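Local coordinates for protein Cyclase/dehydrase (Mycobacterium smegmatis str. MC2 155, PDB 5Z8O) that is of unknown function but, as a START superfamily member of the polyketide cyclase/dehydrase family, probably binds a lipid or other hydrophobic ligand, at residues A12-I17 with D101-Q106; P32-C37 with L53-Q58; G46-L51 with V68-E73; G62-A67 with D84-Q89. One frame throughout, in Å; residues are numbered along the deposited sequence.

Contact 1: residues A12-I17 with D101-Q106; sequences ASAETI and DSTLLQ
Asp101 O lies over one face of the peptide plane that joins Ala12 to Ser13, 3.2 Å from Ala12 C. The hydroxyl of Thr103 reaches the carbonyl at the end of this plane, from the opposite side. Its donor OG1 is tilted 33° out of the plane and bonds to Ala12 O at 3.0 Å. This is where the first short helix of the START (helix-grip) fold begins. Strand 4-10 ends, the chain turns at Ala12 and Ser13, and helix 14-22 starts. Ser13 is the N-cap residue, and the first helical backbone bond runs from Ile17 N to Ser13 O. The other partner is the start of strand 103-113, which is next to strand 4-10 in the sheet.

Thr103 carries the contact, in the conformer described here; a second one was also modelled. Its OG1 sits between the backbone N and the carbonyl carbon (chi1 52°). CG2 is then beside the backbone N and lies close to the first helical turn, 3.7 Å from Ala14 CB. The outer part at Asp101 is exposed, while Ala12, Ile17 and Thr103 are buried. Val141 of helix 119-144 packs on both Ala12 and Ile17, and Ile95 of strand 86-97 touches Ala14 and Ile17. The hydroxyl bonded to Ala12 also has an apolar neighbour: Thr103 OG1 lies 3.5 Å from Ile17 CG1.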
loop_
_atom_site.group_PDB
_atom_site.type_symbol
_atom_site.label_atom_id
_atom_site.label_comp_id
_atom_site.label_asym_id
_atom_site.label_seq_id
_atom_site.Cartn_x
_atom_site.Cartn_y
_atom_site.Cartn_z
ATOM N N ALA B 12 -2.433 -32.519 -4.058
ATOM C CA ALA B 12 -1.169 -32.037 -4.594
ATOM C C ALA B 12 -0.103 -32.174 -3.518
ATOM O O ALA B 12 -0.405 -32.244 -2.324
ATOM C CB ALA B 12 -1.272 -30.583 -5.069
ATOM N N SER B 13 1.149 -32.217 -3.962
ATOM C CA SER B 13 2.266 -32.338 -3.038
ATOM C C SER B 13 2.429 -31.066 -2.212
ATOM O O SER B 13 1.917 -29.996 -2.555
ATOM C CB SER B 13 3.557 -32.636 -3.795
ATOM O OG SER B 13 3.940 -31.536 -4.602
ATOM N N ALA B 14 3.167 -31.199 -1.103
ATOM C CA ALA B 14 3.418 -30.051 -0.239
ATOM C C ALA B 14 4.221 -28.985 -0.963
ATOM O O ALA B 14 4.028 -27.789 -0.719
ATOM C CB ALA B 14 4.141 -30.493 1.036
ATOM N N GLU B 15 5.109 -29.400 -1.869
ATOM C CA GLU B 15 5.910 -28.442 -2.621
ATOM C C GLU B 15 5.048 -27.650 -3.595
ATOM O O GLU B 15 5.287 -26.458 -3.815
ATOM C CB GLU B 15 7.017 -29.180 -3.374
ATOM C CG GLU B 15 8.192 -28.315 -3.795
ATOM C CD GLU B 15 8.853 -28.825 -5.065
ATOM O OE1 GLU B 15 8.486 -29.927 -5.528
ATOM O OE2 GLU B 15 9.746 -28.129 -5.593
ATOM N N THR B 16 4.036 -28.294 -4.178
ATOM C CA THR B 16 3.118 -27.588 -5.066
ATOM C C THR B 16 2.264 -26.584 -4.297
ATOM O O THR B 16 2.092 -25.440 -4.733
ATOM C CB THR B 16 2.236 -28.594 -5.810
ATOM O OG1 THR B 16 3.056 -29.447 -6.616
ATOM C CG2 THR B 16 1.228 -27.879 -6.699
ATOM N N ILE B 17 1.721 -26.993 -3.146
ATOM C CA ILE B 17 0.887 -26.091 -2.355
ATOM C C ILE B 17 1.716 -24.944 -1.797
ATOM O O ILE B 17 1.290 -23.782 -1.825
ATOM C CB ILE B 17 0.172 -26.868 -1.238
ATOM C CG1 ILE B 17 -0.754 -27.909 -1.852
ATOM C CG2 ILE B 17 -0.611 -25.921 -0.344
ATOM C CD1 ILE B 17 -1.747 -27.317 -2.801
ATOM N N ASP B 101 0.981 -38.157 -2.321
ATOM C CA ASP B 101 0.598 -37.159 -3.311
ATOM C C ASP B 101 -0.434 -36.146 -2.830
ATOM O O ASP B 101 -0.839 -35.292 -3.626
ATOM C CB ASP B 101 0.063 -37.856 -4.573
ATOM C CG ASP B 101 -0.916 -38.972 -4.254
ATOM O OD1 ASP B 101 -1.742 -38.803 -3.331
ATOM O OD2 ASP B 101 -0.858 -40.025 -4.925
ATOM N N SER B 102 -0.877 -36.206 -1.576
ATOM C CA SER B 102 -1.855 -35.261 -1.055
ATOM C C SER B 102 -1.310 -34.605 0.205
ATOM O O SER B 102 -0.402 -35.126 0.859
ATOM C CB SER B 102 -3.199 -35.941 -0.757
ATOM O OG SER B 102 -3.056 -36.947 0.231
ATOM N N THR B 103 -1.871 -33.444 0.542
ATOM C CA THR B 103 -1.405 -32.668 1.682
ATOM C C THR B 103 -2.580 -32.024 2.403
ATOM O O THR B 103 -3.657 -31.816 1.836
ATOM C CB THR B 103 -0.407 -31.581 1.264
ATOM O OG1 THR B 103 -0.962 -30.796 0.200
ATOM C CG2 THR B 103 0.880 -32.209 0.798
ATOM N N LEU B 104 -2.347 -31.702 3.672
ATOM C CA LEU B 104 -3.325 -31.031 4.519
ATOM C C LEU B 104 -2.971 -29.550 4.600
ATOM O O LEU B 104 -1.845 -29.196 4.971
ATOM C CB LEU B 104 -3.355 -31.669 5.909
ATOM C CG LEU B 104 -4.373 -31.160 6.932
ATOM C CD1 LEU B 104 -4.821 -32.293 7.835
ATOM C CD2 LEU B 104 -3.800 -30.023 7.769
ATOM N N LEU B 105 -3.918 -28.691 4.227
ATOM C CA LEU B 105 -3.778 -27.249 4.380
ATOM C C LEU B 105 -4.597 -26.775 5.574
ATOM O O LEU B 105 -5.814 -26.989 5.624
ATOM C CB LEU B 105 -4.220 -26.514 3.116
ATOM C CG LEU B 105 -4.181 -24.990 3.267
ATOM C CD1 LEU B 105 -2.749 -24.468 3.354
ATOM C CD2 LEU B 105 -4.940 -24.313 2.146
ATOM N N GLN B 106 -3.930 -26.139 6.534
ATOM C CA GLN B 106 -4.572 -25.577 7.714
ATOM C C GLN B 106 -4.491 -24.059 7.637
ATOM O O GLN B 106 -3.393 -23.499 7.570
ATOM C CB GLN B 106 -3.901 -26.083 8.992
ATOM C CG GLN B 106 -4.379 -25.393 10.256
ATOM C CD GLN B 106 -5.851 -25.613 10.500
ATOM O OE1 GLN B 106 -6.380 -26.687 10.219
ATOM N NE2 GLN B 106 -6.528 -24.592 11.016
#

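Contact 2: residues P32-C37 with L53-Q58; sequences PEIKGC and LDVEIQ
This contact is the open-ended part of the antiparallel hairpin made by strands 34-42 and 48-57, where Ile34, Gly36 and Cys37 meet Leu53, Asp54 and Val55. Strand 34-42 is the outermost strand of the sheet within this chain. Two backbone bonds frame the pairing: Glu56 N gives to Glu33 O, and Asp54 N gives to Gly36 O, both at 2.9 Å.

Between them the register slips by one residue. Lys35 and Gly36 both face Asp54, which makes a classic beta bulge. Asp54 O takes Lys35 N at 2.9 Å and, weakly, Gly36 N at 3.5 Å, so one carbonyl serves two successive amides.

Apolar groups of Ile34, Cys37, Leu53 and Val55 share one face of the sheet. Ile34 and Leu53 cross at about a right angle, with Ile34 CG2 3.6 Å from Leu53 CD1. The same CD1 also lies against Cys37 CB. From strand 48-57, Val55 CG1, anti to its own backbone N (chi1 173°), sits close to Glu33 O.

Lys35 turns back along the edge instead. Its CG rests on Glu56 CB, and the chain is bent at chi2 (-24°). Lys35 NZ donates to Pro32 O at 3.2 Å, in the plane of that carbonyl. It also forms a long salt bridge of 3.6 Å with Glu56 OE1. A water bridges the pair: it accepts weakly from Lys35 NZ and donates to Glu56 OE1 and, weakly, to Glu56 O. The carboxylate of Asp54 is engaged elsewhere, in a salt bridge with Arg52, and Asp54 packs on Asp84 of the second subunit.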
loop_
_atom_site.group_PDB
_atom_site.type_symbol
_atom_site.label_atom_id
_atom_site.label_comp_id
_atom_site.label_asym_id
_atom_site.label_seq_id
_atom_site.Cartn_x
_atom_site.Cartn_y
_atom_site.Cartn_z
ATOM N N PRO B 32 -10.664 -14.389 -8.227
ATOM C CA PRO B 32 -11.359 -13.368 -9.036
ATOM C C PRO B 32 -11.462 -11.998 -8.380
ATOM O O PRO B 32 -11.467 -10.985 -9.092
ATOM C CB PRO B 32 -12.748 -13.987 -9.255
ATOM C CG PRO B 32 -12.538 -15.457 -9.103
ATOM C CD PRO B 32 -11.477 -15.606 -8.054
ATOM N N GLU B 33 -11.533 -11.930 -7.054
ATOM C CA GLU B 33 -11.714 -10.671 -6.341
ATOM C C GLU B 33 -10.398 -9.984 -6.003
ATOM O O GLU B 33 -10.417 -8.872 -5.469
ATOM C CB GLU B 33 -12.487 -10.924 -5.046
ATOM C CG GLU B 33 -13.820 -11.604 -5.253
ATOM C CD GLU B 33 -14.169 -12.519 -4.099
ATOM O OE1 GLU B 33 -13.740 -12.234 -2.962
ATOM O OE2 GLU B 33 -14.848 -13.540 -4.336
ATOM N N ILE B 34 -9.268 -10.588 -6.348
ATOM C CA ILE B 34 -7.956 -9.992 -6.131
ATOM C C ILE B 34 -7.460 -9.479 -7.473
ATOM O O ILE B 34 -7.221 -10.259 -8.401
ATOM C CB ILE B 34 -6.971 -10.994 -5.514
ATOM C CG1 ILE B 34 -7.439 -11.409 -4.117
ATOM C CG2 ILE B 34 -5.567 -10.407 -5.472
ATOM C CD1 ILE B 34 -6.528 -12.407 -3.437
ATOM N N LYS B 35 -7.347 -8.159 -7.592
ATOM C CA LYS B 35 -6.943 -7.554 -8.853
ATOM C C LYS B 35 -5.440 -7.361 -8.972
ATOM O O LYS B 35 -4.928 -7.269 -10.092
ATOM C CB LYS B 35 -7.654 -6.208 -9.033
ATOM C CG LYS B 35 -9.155 -6.325 -9.279
ATOM C CD LYS B 35 -9.532 -7.684 -9.861
ATOM C CE LYS B 35 -10.818 -7.609 -10.660
ATOM N NZ LYS B 35 -11.996 -7.875 -9.785
ATOM N N GLY B 36 -4.722 -7.301 -7.856
ATOM C CA GLY B 36 -3.285 -7.133 -7.908
ATOM C C GLY B 36 -2.646 -7.508 -6.594
ATOM O O GLY B 36 -3.261 -7.396 -5.529
ATOM N N CYS B 37 -1.399 -7.953 -6.671
ATOM C CA CYS B 37 -0.614 -8.221 -5.477
ATOM C C CYS B 37 0.838 -7.935 -5.815
ATOM O O CYS B 37 1.358 -8.450 -6.808
ATOM C CB CYS B 37 -0.784 -9.663 -4.995
ATOM S SG CYS B 37 0.102 -10.006 -3.462
ATOM N N LEU B 53 -1.987 -5.739 -1.414
ATOM C CA LEU B 53 -3.051 -6.551 -1.994
ATOM C C LEU B 53 -4.210 -5.637 -2.359
ATOM O O LEU B 53 -4.740 -4.925 -1.497
ATOM C CB LEU B 53 -3.507 -7.642 -1.021
ATOM C CG LEU B 53 -4.566 -8.617 -1.539
ATOM C CD1 LEU B 53 -3.912 -9.740 -2.327
ATOM C CD2 LEU B 53 -5.408 -9.171 -0.395
ATOM N N ASP B 54 -4.571 -5.627 -3.640
ATOM C CA ASP B 54 -5.732 -4.899 -4.142
ATOM C C ASP B 54 -6.906 -5.845 -4.373
ATOM O O ASP B 54 -6.782 -6.819 -5.122
ATOM C CB ASP B 54 -5.395 -4.144 -5.427
ATOM C CG ASP B 54 -4.642 -2.856 -5.160
ATOM O OD1 ASP B 54 -4.066 -2.723 -4.060
ATOM O OD2 ASP B 54 -4.639 -1.971 -6.042
ATOM N N VAL B 55 -8.029 -5.573 -3.711
ATOM C CA VAL B 55 -9.228 -6.387 -3.855
ATOM C C VAL B 55 -10.300 -5.505 -4.484
ATOM O O VAL B 55 -10.328 -4.289 -4.267
ATOM C CB VAL B 55 -9.685 -6.947 -2.487
ATOM C CG1 VAL B 55 -11.028 -7.656 -2.587
ATOM C CG2 VAL B 55 -8.627 -7.882 -1.919
ATOM N N GLU B 56 -11.178 -6.116 -5.281
ATOM C CA GLU B 56 -12.313 -5.415 -5.870
ATOM C C GLU B 56 -13.591 -6.197 -5.617
ATOM O O GLU B 56 -13.671 -7.384 -5.956
ATOM C CB GLU B 56 -12.122 -5.196 -7.373
ATOM C CG GLU B 56 -13.092 -4.182 -7.960
ATOM C CD GLU B 56 -12.943 -4.023 -9.461
ATOM O OE1 GLU B 56 -13.671 -4.712 -10.208
ATOM O OE2 GLU B 56 -12.099 -3.210 -9.894
ATOM N N ILE B 57 -14.599 -5.528 -5.062
ATOM C CA ILE B 57 -15.891 -6.141 -4.777
ATOM C C ILE B 57 -16.980 -5.186 -5.244
ATOM O O ILE B 57 -17.061 -4.052 -4.759
ATOM C CB ILE B 57 -16.057 -6.470 -3.286
ATOM C CG1 ILE B 57 -15.055 -7.549 -2.868
ATOM C CG2 ILE B 57 -17.480 -6.920 -3.001
ATOM C CD1 ILE B 57 -14.966 -7.761 -1.375
ATOM N N GLN B 58 -17.814 -5.644 -6.182
ATOM C CA GLN B 58 -18.844 -4.809 -6.806
ATOM C C GLN B 58 -18.236 -3.556 -7.427
ATOM O O GLN B 58 -18.796 -2.463 -7.338
ATOM C CB GLN B 58 -19.947 -4.433 -5.811
ATOM C CG GLN B 58 -20.816 -5.592 -5.360
ATOM C CD GLN B 58 -21.959 -5.139 -4.467
ATOM O OE1 GLN B 58 -22.408 -3.995 -4.545
ATOM N NE2 GLN B 58 -22.428 -6.035 -3.605
HETATM O O HOH W 1 -14.928 -7.216 -8.583
#

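Contact 3: residues G46-L51 with V68-E73; sequences GRPSQL and VYYPAE
Arg47 lies along the ring of Tyr70, and the two side chains run past each other in opposite directions. Arg47 CB starts near the hydroxyl end of the ring, 3.7 Å from Tyr70 CE2. CD comes next and stands over the ring centre, 4.0 Å above its plane, as a CH-pi contact. A bend at chi3 (-64°) sets NE near Tyr70 CD2; its salt-bridge partner is Asp45 OD2. The guanidinium then stacks flat on Tyr70, offset toward CG and CB, with its plane 12° from that of the ring. Arg47 CZ is 4.3 Å from the ring centroid, so the cation-pi contact is off-centre. Beyond it, NH1 closes on Tyr70 CB at 3.5 Å. Two waters finish the tip. One joins Arg47 NH1 to Ala72 O, and the other joins Arg47 NH2 to Tyr70 O.

The far end of the ring is fixed too. Tyr70 OH donates to Pro48 O at 2.7 Å, in the carbonyl plane and on a lone pair. These residues lie at one end of the hairpin of strands 48-57 and 60-69. There Val68 N bonds to Ser49 O at 2.9 Å, arriving from above that carbonyl plane, and Val68 CG2 packs on Leu51 CG. Tyr43 also touches Tyr70.

The Tyr70 ring is thus held at its hydroxyl by one hydrogen bond and covered on one face by the Arg47 chain, CD over the centre and the guanidinium toward the CB side. Asp45 probably offsets the Arg47 charge, and the pi contact with Tyr70 would probably help stabilise it.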
loop_
_atom_site.group_PDB
_atom_site.type_symbol
_atom_site.label_atom_id
_atom_site.label_comp_id
_atom_site.label_asym_id
_atom_site.label_seq_id
_atom_site.Cartn_x
_atom_site.Cartn_y
_atom_site.Cartn_z
ATOM N N GLY B 46 15.563 -12.984 0.483
ATOM C CA GLY B 46 14.744 -12.796 -0.694
ATOM C C GLY B 46 13.271 -13.096 -0.514
ATOM O O GLY B 46 12.469 -12.710 -1.377
ATOM N N ARG B 47 12.884 -13.762 0.567
ATOM C CA ARG B 47 11.472 -14.062 0.774
ATOM C C ARG B 47 10.711 -12.772 1.059
ATOM O O ARG B 47 11.181 -11.941 1.847
ATOM C CB ARG B 47 11.282 -15.055 1.918
ATOM C CG ARG B 47 11.676 -16.481 1.552
ATOM C CD ARG B 47 11.367 -17.464 2.667
ATOM N NE ARG B 47 12.138 -17.201 3.878
ATOM C CZ ARG B 47 12.061 -17.939 4.982
ATOM N NH1 ARG B 47 11.248 -18.985 5.024
ATOM N NH2 ARG B 47 12.794 -17.631 6.045
ATOM N N PRO B 48 9.556 -12.562 0.433
ATOM C CA PRO B 48 8.809 -11.317 0.644
ATOM C C PRO B 48 8.477 -11.091 2.111
ATOM O O PRO B 48 8.083 -12.010 2.831
ATOM C CB PRO B 48 7.540 -11.521 -0.193
ATOM C CG PRO B 48 7.950 -12.502 -1.248
ATOM C CD PRO B 48 8.943 -13.416 -0.599
ATOM N N SER B 49 8.647 -9.845 2.550
ATOM C CA SER B 49 8.344 -9.451 3.919
ATOM C C SER B 49 7.169 -8.488 4.022
ATOM O O SER B 49 6.648 -8.289 5.129
ATOM C CB SER B 49 9.581 -8.816 4.573
ATOM O OG SER B 49 9.981 -7.655 3.872
ATOM N N GLN B 50 6.735 -7.895 2.910
ATOM C CA GLN B 50 5.624 -6.952 2.921
ATOM C C GLN B 50 4.937 -6.971 1.562
ATOM O O GLN B 50 5.605 -6.997 0.524
ATOM C CB GLN B 50 6.104 -5.532 3.254
ATOM C CG GLN B 50 4.979 -4.523 3.469
ATOM C CD GLN B 50 5.493 -3.110 3.685
ATOM O OE1 GLN B 50 6.420 -2.665 3.009
ATOM N NE2 GLN B 50 4.891 -2.398 4.632
ATOM N N LEU B 51 3.605 -6.963 1.573
ATOM C CA LEU B 51 2.812 -7.050 0.354
ATOM C C LEU B 51 1.800 -5.917 0.289
ATOM O O LEU B 51 1.325 -5.428 1.316
ATOM C CB LEU B 51 2.045 -8.379 0.254
ATOM C CG LEU B 51 2.792 -9.697 0.420
ATOM C CD1 LEU B 51 1.793 -10.846 0.510
ATOM C CD2 LEU B 51 3.756 -9.908 -0.739
ATOM N N VAL B 68 4.601 -10.135 6.131
ATOM C CA VAL B 68 4.685 -11.573 5.921
ATOM C C VAL B 68 5.761 -12.125 6.841
ATOM O O VAL B 68 6.863 -11.570 6.920
ATOM C CB VAL B 68 4.993 -11.923 4.452
ATOM C CG1 VAL B 68 4.970 -13.439 4.249
ATOM C CG2 VAL B 68 3.999 -11.243 3.519
ATOM N N TYR B 69 5.442 -13.216 7.525
ATOM C CA TYR B 69 6.375 -13.892 8.409
ATOM C C TYR B 69 6.403 -15.369 8.064
ATOM O O TYR B 69 5.475 -15.904 7.455
ATOM C CB TYR B 69 5.988 -13.717 9.884
ATOM C CG TYR B 69 5.854 -12.277 10.306
ATOM C CD1 TYR B 69 4.633 -11.616 10.211
ATOM C CD2 TYR B 69 6.945 -11.574 10.794
ATOM C CE1 TYR B 69 4.505 -10.296 10.594
ATOM C CE2 TYR B 69 6.829 -10.251 11.177
ATOM C CZ TYR B 69 5.606 -9.618 11.077
ATOM O OH TYR B 69 5.483 -8.303 11.456
ATOM N N TYR B 70 7.496 -16.021 8.448
ATOM C CA TYR B 70 7.693 -17.445 8.199
ATOM C C TYR B 70 8.050 -18.055 9.547
ATOM O O TYR B 70 9.218 -18.359 9.819
ATOM C CB TYR B 70 8.768 -17.659 7.132
ATOM C CG TYR B 70 8.465 -16.872 5.876
ATOM C CD1 TYR B 70 7.604 -17.373 4.906
ATOM C CD2 TYR B 70 9.008 -15.607 5.679
ATOM C CE1 TYR B 70 7.315 -16.645 3.767
ATOM C CE2 TYR B 70 8.723 -14.872 4.543
ATOM C CZ TYR B 70 7.877 -15.397 3.592
ATOM O OH TYR B 70 7.588 -14.671 2.463
ATOM N N PRO B 71 7.051 -18.256 10.414
ATOM C CA PRO B 71 7.342 -18.693 11.790
ATOM C C PRO B 71 7.929 -20.088 11.875
ATOM O O PRO B 71 8.698 -20.368 12.801
ATOM C CB PRO B 71 5.975 -18.606 12.486
ATOM C CG PRO B 71 4.979 -18.664 11.379
ATOM C CD PRO B 71 5.616 -18.000 10.205
ATOM N N ALA B 72 7.572 -20.975 10.952
ATOM C CA ALA B 72 8.076 -22.338 10.934
ATOM C C ALA B 72 8.253 -22.755 9.482
ATOM O O ALA B 72 7.752 -22.103 8.564
ATOM C CB ALA B 72 7.137 -23.295 11.675
ATOM N N GLU B 73 8.985 -23.854 9.280
ATOM C CA GLU B 73 9.396 -24.234 7.930
ATOM C C GLU B 73 8.207 -24.504 7.017
ATOM O O GLU B 73 8.324 -24.368 5.794
ATOM C CB GLU B 73 10.303 -25.464 7.985
ATOM C CG GLU B 73 11.785 -25.140 7.922
ATOM C CD GLU B 73 12.599 -26.266 7.303
ATOM O OE1 GLU B 73 13.600 -26.692 7.924
ATOM O OE2 GLU B 73 12.234 -26.724 6.196
HETATM O O HOH W 2 10.272 -21.191 6.820
HETATM O O HOH W 3 12.115 -18.529 8.682
#

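Contact 4: residues G62-A67 with D84-Q89; sequences GVFITA and DHFTKQ
Val63 and Asp84 form the tight part of this contact. Asp84 CG is anti to its own carbonyl carbon (chi1 -65°), and the carboxylate reaches back to the strand. Asp84 OD2 accepts Val63 N at 2.9 Å through its anti lone pair, in a nearly straight hydrogen bond (N-H...O 161°). Asp84 N returns a bond to Val63 O at 3.2 Å. Both acceptors have a second partner: Arg52 of the second subunit binds Asp84 OD2 and Val63 O. The aspartate charge is thus probably balanced across the dimer interface.

Next to this, the Phe64 ring brings its CE1 to 3.1 Å from Asp84 O and to 3.5 Å from Phe86 CD1. The ring planes are 64° apart, neither stacked nor edge-to-face.

Farther on the fit is loose. His85 and Thr87 are exposed, and beyond Phe86 the two segments diverge. Lys88 turns to Asp110 in a salt bridge. The chain bends at Thr87, where Thr87 and Lys88 both face Glu112 in a classic beta bulge. Such bends fit the strongly curved antiparallel sheet of the START (Bet v 1-like) fold.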
loop_
_atom_site.group_PDB
_atom_site.type_symbol
_atom_site.label_atom_id
_atom_site.label_comp_id
_atom_site.label_asym_id
_atom_site.label_seq_id
_atom_site.Cartn_x
_atom_site.Cartn_y
_atom_site.Cartn_z
ATOM N N GLY B 62 -10.345 -2.127 -2.755
ATOM C CA GLY B 62 -9.803 -2.072 -1.411
ATOM C C GLY B 62 -8.346 -2.471 -1.464
ATOM O O GLY B 62 -7.944 -3.328 -2.256
ATOM N N VAL B 63 -7.552 -1.856 -0.588
ATOM C CA VAL B 63 -6.102 -2.013 -0.600
ATOM C C VAL B 63 -5.640 -2.440 0.783
ATOM O O VAL B 63 -6.020 -1.825 1.787
ATOM C CB VAL B 63 -5.393 -0.716 -1.036
ATOM C CG1 VAL B 63 -3.887 -0.865 -0.912
ATOM C CG2 VAL B 63 -5.775 -0.366 -2.465
ATOM N N PHE B 64 -4.841 -3.501 0.835
ATOM C CA PHE B 64 -4.319 -4.035 2.083
ATOM C C PHE B 64 -2.798 -4.050 2.026
ATOM O O PHE B 64 -2.217 -4.519 1.041
ATOM C CB PHE B 64 -4.888 -5.432 2.310
ATOM C CG PHE B 64 -6.385 -5.448 2.337
ATOM C CD1 PHE B 64 -7.081 -5.055 3.467
ATOM C CD2 PHE B 64 -7.099 -5.806 1.204
ATOM C CE1 PHE B 64 -8.461 -5.047 3.477
ATOM C CE2 PHE B 64 -8.478 -5.800 1.208
ATOM C CZ PHE B 64 -9.162 -5.421 2.345
ATOM N N ILE B 65 -2.159 -3.546 3.080
ATOM C CA ILE B 65 -0.711 -3.608 3.236
ATOM C C ILE B 65 -0.404 -4.532 4.404
ATOM O O ILE B 65 -0.762 -4.233 5.550
ATOM C CB ILE B 65 -0.103 -2.218 3.465
ATOM C CG1 ILE B 65 -0.574 -1.248 2.378
ATOM C CG2 ILE B 65 1.416 -2.311 3.506
ATOM C CD1 ILE B 65 -0.963 0.104 2.911
ATOM N N THR B 66 0.270 -5.645 4.121
ATOM C CA THR B 66 0.412 -6.732 5.079
ATOM C C THR B 66 1.873 -7.135 5.212
ATOM O O THR B 66 2.610 -7.170 4.223
ATOM C CB THR B 66 -0.419 -7.962 4.672
ATOM O OG1 THR B 66 0.321 -8.749 3.732
ATOM C CG2 THR B 66 -1.733 -7.542 4.035
ATOM N N ALA B 67 2.282 -7.440 6.439
ATOM C CA ALA B 67 3.592 -8.010 6.697
ATOM C C ALA B 67 3.517 -9.530 6.611
ATOM O O ALA B 67 2.506 -10.143 6.970
ATOM C CB ALA B 67 4.111 -7.588 8.073
ATOM N N ASP B 84 -8.098 -1.038 4.142
ATOM C CA ASP B 84 -9.476 -0.580 4.176
ATOM C C ASP B 84 -10.319 -1.567 4.974
ATOM O O ASP B 84 -10.103 -2.781 4.909
ATOM C CB ASP B 84 -10.037 -0.433 2.759
ATOM C CG ASP B 84 -9.342 0.655 1.964
ATOM O OD1 ASP B 84 -9.556 1.849 2.276
ATOM O OD2 ASP B 84 -8.595 0.322 1.018
ATOM N N HIS B 85 -11.248 -1.027 5.766
ATOM C CA HIS B 85 -12.302 -1.780 6.442
ATOM C C HIS B 85 -11.827 -2.594 7.646
ATOM O O HIS B 85 -12.635 -2.916 8.524
ATOM C CB HIS B 85 -13.016 -2.705 5.448
ATOM C CG HIS B 85 -13.512 -2.006 4.221
ATOM N ND1 HIS B 85 -14.496 -1.042 4.261
ATOM C CD2 HIS B 85 -13.165 -2.133 2.919
ATOM C CE1 HIS B 85 -14.732 -0.603 3.038
ATOM N NE2 HIS B 85 -13.937 -1.251 2.204
ATOM N N PHE B 86 -10.544 -2.938 7.716
ATOM C CA PHE B 86 -10.048 -3.820 8.764
ATOM C C PHE B 86 -9.041 -3.105 9.652
ATOM O O PHE B 86 -8.186 -2.359 9.165
ATOM C CB PHE B 86 -9.401 -5.078 8.167
ATOM C CG PHE B 86 -10.364 -5.968 7.438
ATOM C CD1 PHE B 86 -10.713 -5.709 6.124
ATOM C CD2 PHE B 86 -10.921 -7.069 8.068
ATOM C CE1 PHE B 86 -11.601 -6.527 5.454
ATOM C CE2 PHE B 86 -11.808 -7.892 7.404
ATOM C CZ PHE B 86 -12.149 -7.621 6.095
ATOM N N THR B 87 -9.154 -3.336 10.962
ATOM C CA THR B 87 -8.109 -2.950 11.902
ATOM C C THR B 87 -7.123 -4.076 12.175
ATOM O O THR B 87 -5.983 -3.804 12.570
ATOM C CB THR B 87 -8.717 -2.497 13.233
ATOM O OG1 THR B 87 -9.551 -3.536 13.753
ATOM C CG2 THR B 87 -9.550 -1.243 13.045
ATOM N N LYS B 88 -7.532 -5.326 11.974
ATOM C CA LYS B 88 -6.677 -6.482 12.202
ATOM C C LYS B 88 -7.036 -7.551 11.182
ATOM O O LYS B 88 -8.215 -7.759 10.883
ATOM C CB LYS B 88 -6.843 -7.030 13.628
ATOM C CG LYS B 88 -6.126 -8.350 13.904
ATOM C CD LYS B 88 -6.291 -8.774 15.364
ATOM C CE LYS B 88 -6.056 -10.259 15.541
ATOM N NZ LYS B 88 -5.758 -10.629 16.958
ATOM N N GLN B 89 -6.014 -8.209 10.636
ATOM C CA GLN B 89 -6.225 -9.411 9.834
ATOM C C GLN B 89 -4.959 -10.251 9.925
ATOM O O GLN B 89 -3.932 -9.898 9.336
ATOM C CB GLN B 89 -6.569 -9.076 8.388
ATOM C CG GLN B 89 -6.930 -10.298 7.560
ATOM C CD GLN B 89 -5.806 -10.733 6.655
ATOM O OE1 GLN B 89 -4.920 -9.941 6.331
ATOM N NE2 GLN B 89 -5.822 -11.997 6.250
#

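All four contacts reach one seven-stranded antiparallel sheet. Contact 1 lies at the start of strand 103-113, where helix 14-22 begins, and its segments enclose the other three along the chain. Contacts 2 and 3 share strand 48-57, their centres about 21 Å apart; contacts 3 and 4 share strand 60-69. Contacts 2 and 4 are the closest pair, with centres about 12 Å apart, and join through backbone pairing of those two strands. The centre of contact 1 is about 25 Å from that of contact 2 and about 27 Å from that of contact 4, across the centre of the chain. Contacts 2 to 4 tie neighbouring strands of the curved sheet together and reach the second subunit.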